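Local coordinates for putative aspartate aminotransferase (Thermus thermophilus, PDB 1IUG), which probably transfers amino groups between amino acids and 2-oxo acids, using a pyridoxal 5'-phosphate cofactor, at residues F287-G292 with K319-S324; L263-G268 with A283-Y288; E50-I55 with R217-Q222. All coordinates share one frame; numbering follows the deposited sequence.

How the contacts relate
Contact 3 (50-55 with 217-222) comes first along the chain and closes before the other two open. It lies at strand 52-57, outermost within this chain in the seven-stranded mixed sheet. Contacts 1 and 2 lie on the other side of the chain's centre, their centres about 41 and 37 Å from that of contact 3. Their own centres are about 9 Å apart. Contact 2 opens first, laying helix 250-270 against strand 285-288; contact 1 begins on that strand, sharing Phe287 and Tyr288, and pairs it edgewise with strand 320-323. The five-stranded sheet holding both strands carries Arg322, a predicted substrate-binding residue, whose side chain Val284 and Ala286 of contact 2 touch, whereas contact 3 belongs to the cofactor-domain sheet.

Contact 1: F287-G292 with K319-S324; sequences FYLPEG and KVFRLS
Two backbone hydrogen bonds join Phe287 and Phe321 as a hydrogen-bonded antiparallel pair: Phe287 N to Phe321 O at 3.1 Å, nearly straight at 171°, and Phe321 N to Phe287 O at 3.0 Å. The pairing runs on past the strand end, where Leu289 N gives a 2.9 Å bond to Lys319 O. On the face that Phe287 and Phe321 share, the CE2 side of the Phe321 ring lies against Phe287 CB, at 3.5 Å, and the two rings meet obliquely with planes at 32°. Phe321 takes the crowded first torsion (chi1 73°), its CG between the backbone N and the carbonyl carbon, which brings the ring over to Phe287 CB. Leu289 CD2 touches the same ring at CD2, 3.9 Å away. Beside the backbone pairing, Tyr288 CD2 meets Val320 CG1 at 3.6 Å. Further out, Tyr295 of helix 295-303 and Phe341 of helix 331-348 pack on Phe321. An alanine in place of Phe321 removes the ring that meets Phe287 and Leu289, and would probably loosen this apolar face. The chemistry thus divides: backbone polar groups set the register, while hydrocarbon contacts between Phe287, Phe321 and Leu289 build the apolar face on which helices 295-303 and 331-348 pack.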
# COMPACT_ATOMS: atom_id res chain seq x y z
N PHE A 287 -22.49 4.53 20.57
CA PHE A 287 -23.51 4.34 21.59
C PHE A 287 -23.30 3.10 22.44
O PHE A 287 -22.80 2.08 21.96
CB PHE A 287 -24.90 4.20 20.94
CG PHE A 287 -25.34 5.41 20.18
CD1 PHE A 287 -25.33 5.41 18.79
CD2 PHE A 287 -25.79 6.54 20.84
CE1 PHE A 287 -25.76 6.52 18.07
CE2 PHE A 287 -26.23 7.66 20.14
CZ PHE A 287 -26.21 7.65 18.74
N TYR A 288 -23.70 3.19 23.71
CA TYR A 288 -23.62 2.05 24.62
C TYR A 288 -24.89 1.24 24.34
O TYR A 288 -25.97 1.81 24.17
CB TYR A 288 -23.63 2.50 26.08
CG TYR A 288 -22.28 2.90 26.62
CD1 TYR A 288 -21.99 4.23 26.93
CD2 TYR A 288 -21.28 1.94 26.84
CE1 TYR A 288 -20.74 4.60 27.43
CE2 TYR A 288 -20.04 2.30 27.34
CZ TYR A 288 -19.78 3.64 27.64
OH TYR A 288 -18.54 4.00 28.13
N LEU A 289 -24.74 -0.07 24.22
CA LEU A 289 -25.87 -0.95 23.98
C LEU A 289 -26.82 -0.93 25.18
O LEU A 289 -26.37 -0.87 26.33
CB LEU A 289 -25.40 -2.39 23.75
CG LEU A 289 -24.87 -2.77 22.36
CD1 LEU A 289 -24.20 -4.13 22.43
CD2 LEU A 289 -26.00 -2.78 21.36
N PRO A 290 -28.14 -0.93 24.93
CA PRO A 290 -29.11 -0.92 26.02
C PRO A 290 -28.97 -2.20 26.84
O PRO A 290 -28.46 -3.21 26.35
CB PRO A 290 -30.45 -0.89 25.28
CG PRO A 290 -30.12 -0.20 24.00
CD PRO A 290 -28.81 -0.82 23.62
N GLU A 291 -29.42 -2.15 28.09
CA GLU A 291 -29.34 -3.30 28.98
C GLU A 291 -30.13 -4.50 28.44
O GLU A 291 -31.31 -4.37 28.09
CB GLU A 291 -29.86 -2.92 30.37
CG GLU A 291 -29.45 -3.88 31.47
CD GLU A 291 -27.94 -3.94 31.65
OE1 GLU A 291 -27.33 -2.90 32.00
OE2 GLU A 291 -27.36 -5.03 31.43
N GLY A 292 -29.46 -5.65 28.34
CA GLY A 292 -30.12 -6.85 27.87
C GLY A 292 -30.02 -7.18 26.39
O GLY A 292 -30.03 -8.36 26.03
N LYS A 319 -20.08 -4.28 23.96
CA LYS A 319 -20.77 -3.29 24.78
C LYS A 319 -21.35 -2.10 24.01
O LYS A 319 -22.23 -1.41 24.52
CB LYS A 319 -19.82 -2.74 25.86
CG LYS A 319 -19.39 -3.74 26.93
CD LYS A 319 -20.59 -4.28 27.69
CE LYS A 319 -20.20 -5.28 28.79
NZ LYS A 319 -18.73 -5.52 28.90
N VAL A 320 -20.85 -1.84 22.80
CA VAL A 320 -21.31 -0.69 22.01
C VAL A 320 -21.48 -0.94 20.51
O VAL A 320 -21.14 -2.01 20.00
CB VAL A 320 -20.32 0.51 22.15
CG1 VAL A 320 -20.10 0.89 23.61
CG2 VAL A 320 -18.99 0.19 21.47
N PHE A 321 -22.03 0.06 19.82
CA PHE A 321 -22.20 -0.01 18.37
C PHE A 321 -21.89 1.34 17.77
O PHE A 321 -21.99 2.35 18.47
CB PHE A 321 -23.58 -0.51 17.97
CG PHE A 321 -24.72 0.43 18.16
CD1 PHE A 321 -25.25 1.15 17.10
CD2 PHE A 321 -25.32 0.56 19.41
CE1 PHE A 321 -26.35 1.98 17.27
CE2 PHE A 321 -26.43 1.38 19.60
CZ PHE A 321 -26.95 2.09 18.52
N ARG A 322 -21.52 1.40 16.50
CA ARG A 322 -21.19 2.67 15.91
C ARG A 322 -21.73 2.84 14.54
O ARG A 322 -21.83 1.94 13.72
CB ARG A 322 -19.69 2.90 15.93
CG ARG A 322 -19.15 3.03 17.35
CD ARG A 322 -17.65 3.05 17.35
NE ARG A 322 -17.13 1.74 17.01
CZ ARG A 322 -16.08 1.54 16.19
NH1 ARG A 322 -15.45 2.58 15.67
NH2 ARG A 322 -15.70 0.31 15.91
N LEU A 323 -22.08 4.09 14.37
CA LEU A 323 -22.70 4.58 13.18
C LEU A 323 -21.92 5.72 12.61
O LEU A 323 -21.40 6.57 13.33
CB LEU A 323 -24.14 5.02 13.47
CG LEU A 323 -25.13 3.93 13.88
CD1 LEU A 323 -26.48 4.55 14.22
CD2 LEU A 323 -25.28 2.88 12.80
N SER A 324 -21.80 5.77 11.28
CA SER A 324 -21.07 6.86 10.64
C SER A 324 -21.56 7.26 9.24
O SER A 324 -21.72 6.42 8.35
CB SER A 324 -19.58 6.52 10.57
OG SER A 324 -18.84 7.59 10.00

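Contact 2: L263-G268 with A283-Y288; sequences LLYGVG and AVAAFY
The Tyr265 ring stands between helix 250-270 and strand 285-288, turned so that a face, an edge and the hydroxyl each meet a different part of the strand. Ala285 CB lies over one face, 3.9 Å from the ring centroid and 14° off the normal, a CH-pi contact. One edge is directed at the face of Phe287 in an offset edge-to-face pair, planes at 64°, with Tyr265 CD2 and Phe287 CE2 3.5 Å apart. CG of Tyr265 lies anti to the carbonyl carbon, and the ring carries its hydroxyl across to the strand backbone. There Ala286 N donates to Tyr265 OH at 3.0 Å. A water in the ring plane, 2.6 Å from Tyr265 OH, gives a hydrogen bond to Val284 O, so the buried hydroxyl has two partners. Phe287 in turn points its rim at the helix, its CZ 3.4 Å from Leu264 O. Its CE2 is 3.9 Å from Gly268 CA, and a CB on Gly268 would clash with this ring. Beside the tyrosine, Leu264 CB meets Ala285 CB at 3.9 Å. The two short axes are 8.6 Å apart and 18° from parallel. Helix laid along strand in this way is alpha/beta packing, here within the small domain of a fold type I pyridoxal-phosphate enzyme, where Ala286 touches Arg322, predicted to bind substrate.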
# COMPACT_ATOMS: atom_id res chain seq x y z
N LEU A 263 -27.05 14.50 13.94
CA LEU A 263 -28.36 13.95 13.60
C LEU A 263 -28.47 12.53 14.16
O LEU A 263 -29.52 12.15 14.68
CB LEU A 263 -28.53 13.93 12.08
CG LEU A 263 -29.86 13.42 11.52
CD1 LEU A 263 -30.99 14.37 11.92
CD2 LEU A 263 -29.78 13.31 10.01
N LEU A 264 -27.38 11.76 14.07
CA LEU A 264 -27.36 10.39 14.57
C LEU A 264 -27.43 10.34 16.09
O LEU A 264 -28.12 9.50 16.66
CB LEU A 264 -26.10 9.66 14.08
CG LEU A 264 -25.97 9.48 12.56
CD1 LEU A 264 -24.65 8.79 12.25
CD2 LEU A 264 -27.14 8.69 12.02
N TYR A 265 -26.69 11.23 16.75
CA TYR A 265 -26.70 11.29 18.21
C TYR A 265 -28.07 11.75 18.71
O TYR A 265 -28.53 11.29 19.76
CB TYR A 265 -25.61 12.22 18.74
CG TYR A 265 -24.27 11.54 18.94
CD1 TYR A 265 -23.14 11.96 18.24
CD2 TYR A 265 -24.13 10.49 19.85
CE1 TYR A 265 -21.91 11.35 18.44
CE2 TYR A 265 -22.90 9.87 20.06
CZ TYR A 265 -21.80 10.31 19.34
OH TYR A 265 -20.58 9.70 19.53
N GLY A 266 -28.72 12.62 17.95
CA GLY A 266 -30.03 13.11 18.32
C GLY A 266 -31.05 11.98 18.37
O GLY A 266 -31.80 11.85 19.34
N VAL A 267 -31.04 11.13 17.34
CA VAL A 267 -31.95 10.00 17.25
C VAL A 267 -31.70 8.97 18.36
O VAL A 267 -32.64 8.46 18.97
CB VAL A 267 -31.83 9.30 15.88
CG1 VAL A 267 -32.68 8.04 15.84
CG2 VAL A 267 -32.25 10.26 14.78
N GLY A 268 -30.42 8.67 18.60
CA GLY A 268 -30.07 7.70 19.63
C GLY A 268 -30.44 8.15 21.03
O GLY A 268 -30.96 7.37 21.82
N ALA A 283 -16.70 12.32 13.06
CA ALA A 283 -16.43 11.13 12.25
C ALA A 283 -17.29 9.91 12.52
O ALA A 283 -17.47 9.07 11.63
CB ALA A 283 -14.96 10.75 12.38
N VAL A 284 -17.84 9.80 13.72
CA VAL A 284 -18.64 8.64 14.07
C VAL A 284 -19.50 8.89 15.31
O VAL A 284 -19.19 9.77 16.11
CB VAL A 284 -17.70 7.41 14.33
CG1 VAL A 284 -16.71 7.73 15.44
CG2 VAL A 284 -18.49 6.15 14.66
N ALA A 285 -20.61 8.17 15.41
CA ALA A 285 -21.52 8.27 16.55
C ALA A 285 -21.45 6.93 17.29
O ALA A 285 -21.82 5.89 16.74
CB ALA A 285 -22.94 8.56 16.09
N ALA A 286 -20.94 6.95 18.51
CA ALA A 286 -20.80 5.74 19.31
C ALA A 286 -21.83 5.68 20.43
O ALA A 286 -22.03 6.66 21.16
CB ALA A 286 -19.39 5.65 19.88
N PHE A 287 -22.49 4.53 20.57
CA PHE A 287 -23.51 4.34 21.59
C PHE A 287 -23.30 3.10 22.44
O PHE A 287 -22.80 2.08 21.96
CB PHE A 287 -24.90 4.20 20.94
CG PHE A 287 -25.34 5.41 20.18
CD1 PHE A 287 -25.33 5.41 18.79
CD2 PHE A 287 -25.79 6.54 20.84
CE1 PHE A 287 -25.76 6.52 18.07
CE2 PHE A 287 -26.23 7.66 20.14
CZ PHE A 287 -26.21 7.65 18.74
N TYR A 288 -23.70 3.19 23.71
CA TYR A 288 -23.62 2.05 24.62
C TYR A 288 -24.89 1.24 24.34
O TYR A 288 -25.97 1.81 24.17
CB TYR A 288 -23.63 2.50 26.08
CG TYR A 288 -22.28 2.90 26.62
CD1 TYR A 288 -21.99 4.23 26.93
CD2 TYR A 288 -21.28 1.94 26.84
CE1 TYR A 288 -20.74 4.60 27.43
CE2 TYR A 288 -20.04 2.30 27.34
CZ TYR A 288 -19.78 3.64 27.64
OH TYR A 288 -18.54 4.00 28.13
O HOH W 1 -18.61 11.03 18.46

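Contact 3: E50-I55 with R217-Q222; sequences EGEVLI and RELKAQ
Gln222 NE2 is gripped by two acceptors: Ile55 O at 2.8 Å, and Glu218 OE1, one helical turn back, at 2.9 Å. The bond to Glu218 is the straighter, 165° against 141° at Ile55 O, and lies close to the amide plane of Gln222, although it meets the carboxylate from above its plane. The other end of the amide, OE1, accepts from Ile55 N at 2.8 Å on a lone pair. Three bonds therefore fix the rotation of the buried amide, and the carboxylate is likely to polarise its N-H. Glu218 OE1 is itself held by Ala228 N, a second-shell link that positions it. Gln222 reaches the strand because its chain is extended beyond CG. Alongside, Leu54 CD2 packs 3.8 Å from Leu219 CD2, which also touches Glu52 CB at 4.0 Å. The carboxylate of Glu52 has its main partner elsewhere, in a salt bridge with Arg40 of helix 30-47. The segment axes cross at 101°, 9.0 Å apart. A glutamine that both accepts from the N-H and donates to the C=O of one strand residue mimics a neighbouring strand; here it joins helix 215-222 to strand 52-57, at the border of the large-domain sheet of the aminotransferase fold.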
# COMPACT_ATOMS: atom_id res chain seq x y z
N GLU A 50 2.67 24.72 5.80
CA GLU A 50 3.59 25.35 4.88
C GLU A 50 4.64 24.29 4.53
O GLU A 50 5.53 24.53 3.72
CB GLU A 50 4.26 26.55 5.55
CG GLU A 50 4.72 27.64 4.59
CD GLU A 50 3.55 28.33 3.89
OE1 GLU A 50 2.66 28.85 4.60
OE2 GLU A 50 3.53 28.34 2.64
N GLY A 51 4.50 23.12 5.16
CA GLY A 51 5.43 22.02 4.95
C GLY A 51 5.12 21.15 3.74
O GLY A 51 4.61 21.62 2.73
N GLU A 52 5.44 19.86 3.86
CA GLU A 52 5.22 18.91 2.77
C GLU A 52 4.36 17.73 3.19
O GLU A 52 4.37 17.31 4.34
CB GLU A 52 6.57 18.37 2.28
CG GLU A 52 7.58 19.41 1.82
CD GLU A 52 7.22 20.07 0.50
OE1 GLU A 52 6.38 19.53 -0.26
OE2 GLU A 52 7.80 21.14 0.20
N VAL A 53 3.60 17.21 2.24
CA VAL A 53 2.76 16.05 2.49
C VAL A 53 3.27 14.94 1.58
O VAL A 53 3.43 15.14 0.37
CB VAL A 53 1.27 16.32 2.21
CG1 VAL A 53 0.44 15.10 2.60
CG2 VAL A 53 0.80 17.55 2.99
N LEU A 54 3.59 13.79 2.17
CA LEU A 54 4.08 12.65 1.41
C LEU A 54 2.97 11.61 1.23
O LEU A 54 2.22 11.31 2.16
CB LEU A 54 5.29 12.03 2.11
CG LEU A 54 6.51 12.95 2.22
CD1 LEU A 54 7.60 12.28 3.05
CD2 LEU A 54 7.02 13.30 0.84
N ILE A 55 2.86 11.09 0.00
CA ILE A 55 1.87 10.08 -0.34
C ILE A 55 2.54 8.70 -0.30
O ILE A 55 3.49 8.45 -1.04
CB ILE A 55 1.29 10.31 -1.74
CG1 ILE A 55 0.65 11.70 -1.82
CG2 ILE A 55 0.29 9.21 -2.09
CD1 ILE A 55 0.04 12.01 -3.16
N ARG A 217 14.17 9.66 1.14
CA ARG A 217 14.13 9.54 -0.30
C ARG A 217 12.77 9.64 -0.98
O ARG A 217 12.70 9.86 -2.19
CB ARG A 217 15.16 8.58 -0.94
CG ARG A 217 14.74 7.35 -1.76
CD ARG A 217 13.99 6.26 -1.05
NE ARG A 217 14.88 5.10 -1.05
CZ ARG A 217 15.12 4.30 -0.02
NH1 ARG A 217 14.51 4.50 1.14
NH2 ARG A 217 16.05 3.37 -0.10
N GLU A 218 11.71 9.59 -0.19
CA GLU A 218 10.37 9.78 -0.72
C GLU A 218 10.26 11.30 -0.94
O GLU A 218 9.80 11.74 -1.98
CB GLU A 218 9.28 9.32 0.26
CG GLU A 218 8.97 7.83 0.22
CD GLU A 218 8.24 7.37 -1.04
OE1 GLU A 218 8.09 8.16 -2.01
OE2 GLU A 218 7.81 6.20 -1.07
N LEU A 219 10.73 12.07 0.05
CA LEU A 219 10.70 13.54 -0.02
C LEU A 219 11.49 14.00 -1.24
O LEU A 219 11.01 14.80 -2.04
CB LEU A 219 11.31 14.14 1.25
CG LEU A 219 11.11 15.63 1.59
CD1 LEU A 219 11.99 16.52 0.74
CD2 LEU A 219 9.65 16.02 1.47
N LYS A 220 12.69 13.45 -1.38
CA LYS A 220 13.59 13.74 -2.49
C LYS A 220 12.85 13.53 -3.82
O LYS A 220 12.86 14.40 -4.69
CB LYS A 220 14.81 12.80 -2.37
CG LYS A 220 16.04 13.03 -3.26
CD LYS A 220 15.77 12.94 -4.76
CE LYS A 220 17.04 13.14 -5.59
NZ LYS A 220 18.27 13.38 -4.78
N ALA A 221 12.18 12.39 -3.94
CA ALA A 221 11.43 12.04 -5.15
C ALA A 221 10.09 12.76 -5.32
O ALA A 221 9.77 13.22 -6.42
CB ALA A 221 11.21 10.53 -5.21
N GLN A 222 9.30 12.84 -4.25
CA GLN A 222 7.99 13.48 -4.32
C GLN A 222 8.02 14.98 -4.57
O GLN A 222 7.06 15.55 -5.08
CB GLN A 222 7.13 13.11 -3.11
CG GLN A 222 6.87 11.61 -3.06
CD GLN A 222 5.76 11.21 -2.10
OE1 GLN A 222 4.87 12.00 -1.78
NE2 GLN A 222 5.80 9.95 -1.66